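Local coordinates for protein putative thioesterase (Novosphingobium aromaticivorans, PDB 3CJY) that is probably an acyl-CoA thioesterase built on the double hot-dog fold, hydrolysing the thioester bond of acyl-CoA substrates, and binds a calcium ion, at residues L120-P125 and T239-S244; A182-F187 and G218-D223. One frame throughout, in Å; residues are numbered along the deposited sequence.

Contact 1. Residues L120-P125 and T239-S244. With GOL (glycerol), chain F.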
loop_
_atom_site.group_PDB
_atom_site.type_symbol
_atom_site.label_atom_id
_atom_site.label_comp_id
_atom_site.label_asym_id
_atom_site.label_seq_id
_atom_site.Cartn_x
_atom_site.Cartn_y
_atom_site.Cartn_z
ATOM N N LEU A 120 0.516 19.306 2.158
ATOM C CA LEU A 120 0.825 20.407 1.279
ATOM C C LEU A 120 1.752 19.962 0.146
ATOM O O LEU A 120 2.789 19.300 0.365
ATOM C CB LEU A 120 1.493 21.523 2.085
ATOM C CG LEU A 120 1.867 22.856 1.454
ATOM C CD1 LEU A 120 0.635 23.653 0.990
ATOM C CD2 LEU A 120 2.702 23.694 2.465
ATOM N N ALA A 121 1.386 20.377 -1.068
ATOM C CA ALA A 121 2.144 20.064 -2.274
ATOM C C ALA A 121 3.566 20.660 -2.238
ATOM O O ALA A 121 3.771 21.772 -1.700
ATOM C CB ALA A 121 1.402 20.556 -3.530
ATOM N N PRO A 122 4.554 19.936 -2.791
ATOM C CA PRO A 122 5.894 20.529 -2.804
ATOM C C PRO A 122 5.923 21.757 -3.727
ATOM O O PRO A 122 5.174 21.814 -4.702
ATOM C CB PRO A 122 6.774 19.408 -3.359
ATOM C CG PRO A 122 5.825 18.531 -4.166
ATOM C CD PRO A 122 4.517 18.608 -3.435
ATOM N N PRO A 123 6.782 22.740 -3.415
ATOM C CA PRO A 123 6.780 23.973 -4.184
ATOM C C PRO A 123 7.547 23.929 -5.489
ATOM O O PRO A 123 8.453 24.706 -5.704
ATOM C CB PRO A 123 7.416 24.969 -3.216
ATOM C CG PRO A 123 8.314 24.209 -2.420
ATOM C CD PRO A 123 7.691 22.812 -2.258
ATOM N N VAL A 124 7.112 23.086 -6.388
ATOM C CA VAL A 124 7.797 22.903 -7.678
ATOM C C VAL A 124 7.329 23.974 -8.673
ATOM O O VAL A 124 6.275 24.543 -8.500
ATOM C CB VAL A 124 7.541 21.498 -8.253
ATOM C CG1 VAL A 124 7.921 20.404 -7.255
ATOM C CG2 VAL A 124 6.085 21.301 -8.672
ATOM N N PRO A 125 8.099 24.250 -9.736
ATOM C CA PRO A 125 7.618 25.180 -10.747
ATOM C C PRO A 125 6.405 24.627 -11.449
ATOM O O PRO A 125 6.231 23.438 -11.487
ATOM C CB PRO A 125 8.800 25.282 -11.758
ATOM C CG PRO A 125 9.967 24.610 -11.082
ATOM C CD PRO A 125 9.352 23.595 -10.123
ATOM N N THR A 239 2.766 10.338 -4.480
ATOM C CA THR A 239 1.584 11.185 -4.284
ATOM C C THR A 239 1.339 11.829 -5.642
ATOM O O THR A 239 2.282 12.279 -6.318
ATOM C CB THR A 239 1.781 12.259 -3.207
ATOM O OG1 THR A 239 2.106 11.660 -1.951
ATOM C CG2 THR A 239 0.536 13.133 -3.031
ATOM N N LEU A 240 0.076 11.777 -6.035
ATOM C CA LEU A 240 -0.429 12.362 -7.265
ATOM C C LEU A 240 -1.267 13.591 -6.929
ATOM O O LEU A 240 -2.303 13.519 -6.234
ATOM C CB LEU A 240 -1.243 11.344 -8.051
ATOM C CG LEU A 240 -0.501 10.055 -8.439
ATOM C CD1 LEU A 240 -1.476 9.095 -9.167
ATOM C CD2 LEU A 240 0.701 10.369 -9.334
ATOM N N TRP A 241 -0.777 14.736 -7.403
ATOM C CA TRP A 241 -1.454 15.993 -7.233
ATOM C C TRP A 241 -1.959 16.552 -8.548
ATOM O O TRP A 241 -1.396 16.276 -9.633
ATOM C CB TRP A 241 -0.501 17.050 -6.645
ATOM C CG TRP A 241 0.408 16.622 -5.550
ATOM C CD1 TRP A 241 1.630 16.003 -5.690
ATOM C CD2 TRP A 241 0.247 16.881 -4.136
ATOM N NE1 TRP A 241 2.202 15.817 -4.458
ATOM C CE2 TRP A 241 1.372 16.344 -3.489
ATOM C CE3 TRP A 241 -0.779 17.458 -3.351
ATOM C CZ2 TRP A 241 1.533 16.396 -2.104
ATOM C CZ3 TRP A 241 -0.593 17.514 -1.958
ATOM C CH2 TRP A 241 0.533 16.965 -1.362
ATOM N N ASP A 242 -2.981 17.420 -8.483
ATOM C CA ASP A 242 -3.343 18.186 -9.681
ATOM C C ASP A 242 -2.401 19.366 -9.849
ATOM O O ASP A 242 -1.405 19.499 -9.130
ATOM C CB ASP A 242 -4.812 18.613 -9.755
ATOM C CG ASP A 242 -5.208 19.653 -8.746
ATOM O OD1 ASP A 242 -4.343 20.146 -7.998
ATOM O OD2 ASP A 242 -6.425 19.972 -8.746
ATOM N N GLN A 243 -2.711 20.267 -10.763
ATOM C CA GLN A 243 -1.784 21.380 -11.012
ATOM C C GLN A 243 -1.880 22.509 -9.969
ATOM O O GLN A 243 -1.050 23.404 -9.893
ATOM C CB GLN A 243 -2.006 21.942 -12.439
ATOM C CG GLN A 243 -0.962 22.961 -12.876
ATOM C CD GLN A 243 -1.199 23.518 -14.276
ATOM O OE1 GLN A 243 -1.876 22.909 -15.087
ATOM N NE2 GLN A 243 -0.644 24.703 -14.552
ATOM N N SER A 244 -2.890 22.408 -9.125
ATOM C CA SER A 244 -3.211 23.426 -8.146
ATOM C C SER A 244 -2.976 23.052 -6.706
ATOM O O SER A 244 -3.470 23.742 -5.816
ATOM C CB SER A 244 -4.687 23.822 -8.299
ATOM O OG SER A 244 -4.921 24.247 -9.624
HETATM C C1 GOL F . 3.164 22.275 -6.846
HETATM O O1 GOL F . 3.388 23.568 -6.326
HETATM C C2 GOL F . 1.745 22.173 -7.354
HETATM O O2 GOL F . 0.941 23.080 -6.619
HETATM C C3 GOL F . 1.260 20.729 -7.170
HETATM O O3 GOL F . -0.087 20.643 -7.512
#
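Ala121 sits opposite Trp241, their CA atoms 7.4 Å apart, where an irregular run of chain (120-125) passes strand 233-241 at Trp241. Backbone meets ring here: Ala121 CA stands over the six-membered ring of Trp241, 3.6 Å from its centroid and 12° off the normal, a CH-pi contact. The chain lies so near that Ala121 N is 3.5 Å from Trp241 CH2, while the methyl reaches CE3. Pro122 comes in obliquely above the same face, its CD 3.8 Å from Trp241 NE1. Thr239 CG2 lies on the opposite side, over the rim of the indole. With CG anti to the carbonyl carbon (chi1 -42°), the indole is turned so that its face meets Ala121; NE1 is hydrogen-bonded to Asp223 OD2. Exchanging Trp241 for an alanine would probably leave Ala121 and Pro122 without the surface they lie on and Asp223 without that donor. A glycerol, probably from the crystallisation liquor, spans the two segments beside the indole; its O1 makes a weak hydrogen bond to Pro122 O. The contact lays the loop between strands 116-117 and 149-153 against the C-terminal hot-dog sheet: Trp241 also touches Leu247 of strand 247-256, and Pro122 reaches Leu221 of strand 220-230 and Arg165 of strand 163-170.

Contact 2. Residues A182-F187 and G218-D223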
loop_
_atom_site.group_PDB
_atom_site.type_symbol
_atom_site.label_atom_id
_atom_site.label_comp_id
_atom_site.label_asym_id
_atom_site.label_seq_id
_atom_site.Cartn_x
_atom_site.Cartn_y
_atom_site.Cartn_z
ATOM N N ALA A 182 -4.062 5.507 -11.475
ATOM C CA ALA A 182 -3.449 4.210 -11.312
ATOM C C ALA A 182 -2.237 4.116 -12.249
ATOM O O ALA A 182 -1.206 3.592 -11.897
ATOM C CB ALA A 182 -4.455 3.076 -11.612
HETATM N N MSE A 183 -2.382 4.637 -13.461
HETATM C CA MSE A 183 -1.305 4.541 -14.443
HETATM C C MSE A 183 -0.119 5.424 -13.995
HETATM O O MSE A 183 1.032 5.009 -14.032
HETATM C CB MSE A 183 -1.844 4.853 -15.842
HETATM C CG MSE A 183 -2.499 3.593 -16.398
HETATM SE SE MSE A 183 -3.333 3.777 -18.162
HETATM C CE MSE A 183 -4.742 4.601 -17.603
ATOM N N PHE A 184 -0.407 6.658 -13.574
ATOM C CA PHE A 184 0.646 7.572 -13.165
ATOM C C PHE A 184 1.375 7.138 -11.890
ATOM O O PHE A 184 2.566 7.433 -11.684
ATOM C CB PHE A 184 0.099 8.997 -13.004
ATOM C CG PHE A 184 -0.289 9.663 -14.308
ATOM C CD1 PHE A 184 0.243 9.232 -15.524
ATOM C CD2 PHE A 184 -1.051 10.823 -14.299
ATOM C CE1 PHE A 184 -0.019 9.955 -16.716
ATOM C CE2 PHE A 184 -1.352 11.511 -15.493
ATOM C CZ PHE A 184 -0.844 11.039 -16.695
ATOM N N ALA A 185 0.642 6.443 -11.010
ATOM C CA ALA A 185 1.201 5.888 -9.780
ATOM C C ALA A 185 2.310 4.871 -10.101
ATOM O O ALA A 185 3.250 4.707 -9.351
ATOM C CB ALA A 185 0.092 5.184 -8.893
ATOM N N ASP A 186 2.173 4.183 -11.239
ATOM C CA ASP A 186 3.162 3.166 -11.639
ATOM C C ASP A 186 4.359 3.716 -12.422
ATOM O O ASP A 186 5.033 2.987 -13.162
ATOM C CB ASP A 186 2.494 2.023 -12.361
ATOM C CG ASP A 186 3.377 0.756 -12.432
ATOM O OD1 ASP A 186 4.034 0.420 -11.438
ATOM O OD2 ASP A 186 3.408 0.105 -13.500
ATOM N N PHE A 187 4.662 4.988 -12.197
ATOM C CA PHE A 187 5.895 5.582 -12.675
ATOM C C PHE A 187 7.054 5.412 -11.645
ATOM O O PHE A 187 8.184 5.814 -11.871
ATOM C CB PHE A 187 5.693 7.053 -13.023
ATOM C CG PHE A 187 5.211 7.292 -14.427
ATOM C CD1 PHE A 187 3.999 6.772 -14.861
ATOM C CD2 PHE A 187 5.970 8.079 -15.300
ATOM C CE1 PHE A 187 3.550 6.970 -16.135
ATOM C CE2 PHE A 187 5.515 8.315 -16.593
ATOM C CZ PHE A 187 4.293 7.763 -17.000
ATOM N N GLY A 218 -5.747 17.424 -17.361
ATOM C CA GLY A 218 -4.637 18.302 -17.130
ATOM C C GLY A 218 -3.391 17.631 -16.614
ATOM O O GLY A 218 -3.240 16.428 -16.690
ATOM N N TRP A 219 -2.503 18.481 -16.152
ATOM C CA TRP A 219 -1.233 18.073 -15.583
ATOM C C TRP A 219 -1.403 17.451 -14.212
ATOM O O TRP A 219 -2.248 17.858 -13.413
ATOM C CB TRP A 219 -0.293 19.256 -15.445
ATOM C CG TRP A 219 0.195 19.785 -16.738
ATOM C CD1 TRP A 219 -0.227 20.892 -17.388
ATOM C CD2 TRP A 219 1.220 19.200 -17.550
ATOM N NE1 TRP A 219 0.474 21.048 -18.586
ATOM C CE2 TRP A 219 1.361 20.009 -18.698
ATOM C CE3 TRP A 219 2.032 18.059 -17.420
ATOM C CZ2 TRP A 219 2.315 19.739 -19.686
ATOM C CZ3 TRP A 219 2.932 17.764 -18.412
ATOM C CH2 TRP A 219 3.078 18.605 -19.534
ATOM N N CYS A 220 -0.594 16.436 -13.992
ATOM C CA CYS A 220 -0.548 15.752 -12.701
ATOM C C CYS A 220 0.898 15.805 -12.183
ATOM O O CYS A 220 1.836 15.482 -12.941
ATOM C CB CYS A 220 -1.025 14.325 -12.893
ATOM S SG CYS A 220 -0.846 13.295 -11.395
ATOM N N LEU A 221 1.089 16.275 -10.948
ATOM C CA LEU A 221 2.404 16.212 -10.322
ATOM C C LEU A 221 2.529 14.802 -9.730
ATOM O O LEU A 221 1.799 14.436 -8.797
ATOM C CB LEU A 221 2.574 17.260 -9.239
ATOM C CG LEU A 221 3.964 17.242 -8.629
ATOM C CD1 LEU A 221 5.077 17.477 -9.662
ATOM C CD2 LEU A 221 4.012 18.259 -7.489
ATOM N N CYS A 222 3.517 14.075 -10.264
ATOM C CA CYS A 222 3.847 12.695 -9.892
ATOM C C CYS A 222 5.072 12.829 -8.970
ATOM O O CYS A 222 6.214 13.002 -9.397
ATOM C CB CYS A 222 4.108 11.852 -11.136
ATOM S SG CYS A 222 4.662 10.185 -10.762
ATOM N N ASP A 223 4.776 12.780 -7.678
ATOM C CA ASP A 223 5.730 13.098 -6.613
ATOM C C ASP A 223 6.148 11.841 -5.857
ATOM O O ASP A 223 5.420 11.371 -4.997
ATOM C CB ASP A 223 4.942 14.099 -5.717
ATOM C CG ASP A 223 5.727 14.660 -4.555
ATOM O OD1 ASP A 223 6.950 14.512 -4.514
ATOM O OD2 ASP A 223 5.055 15.269 -3.681
#
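Phe184, near the end of helix 178-185, faces the start of strand 220-230 and meets it through one side of its ring. From CB the side chain sets off toward the strand, with CG anti to the carbonyl carbon and beside the backbone N (chi1 -70°). That torsion carries the ring to Cys220. CD2 is the atom most engaged: it lies 3.8 Å from Cys220 CB and equally far from Cys220 SG. One bond further out, CE2 still touches Cys220 CB, so the CD2-CE2 side of the ring spans that methylene. The approach is oblique, and the sulfur keeps to one side: Cys220 SG is 5.0 Å from the ring centroid, 67° off the normal, a loose sulfur-aromatic contact.

Cys222, two residues along, points toward the helix as well, as alternate residues of a strand do. Its SG, extended away from its own backbone N (chi1 175°), ends 3.6 Å from Phe184 O and 4.0 Å from Phe187 CB. The contact of SG with that oxygen is one of packing; Phe184 O accepts a hydrogen bond from Phe187 N, 3.3 Å away, within the turn that leaves the helix. Phe187 starts toward the strand, but its ring swings away, leaving CB to do the touching; the ring has Met183 O at its edge, in plane.

All four side chains are buried, and they pack helix against sheet in the C-terminal hot-dog domain, where a helix lies across a curved antiparallel sheet. Phe184 also rests on Leu168 of strand 163-170 and Leu240 of strand 233-241, the two neighbours of strand 220-230, while on helix 178-185 Ala182 and Met183 pack against helix 37-52 of the N-terminal domain.

How the contacts relate
Both contacts are anchored on the sheet of the C-terminal hot-dog domain, contact 1 on strand 233-241 and contact 2 on its neighbour 220-230, with centres 11 Å apart. Contact 2 belongs to the buried core, centred about 7 Å from the centre of the chain; contact 1 is partly buried, about 17 Å out. Their chemistry follows: a tryptophan face against a proline-rich loop, with glycerol alongside, in one; phenylalanine and cysteine side chains between helix and sheet in the other. The strands join them directly through probable backbone hydrogen bonds, Trp241 O to Leu221 N at 2.8 Å and Thr239 O to Asp223 N at 2.9 Å.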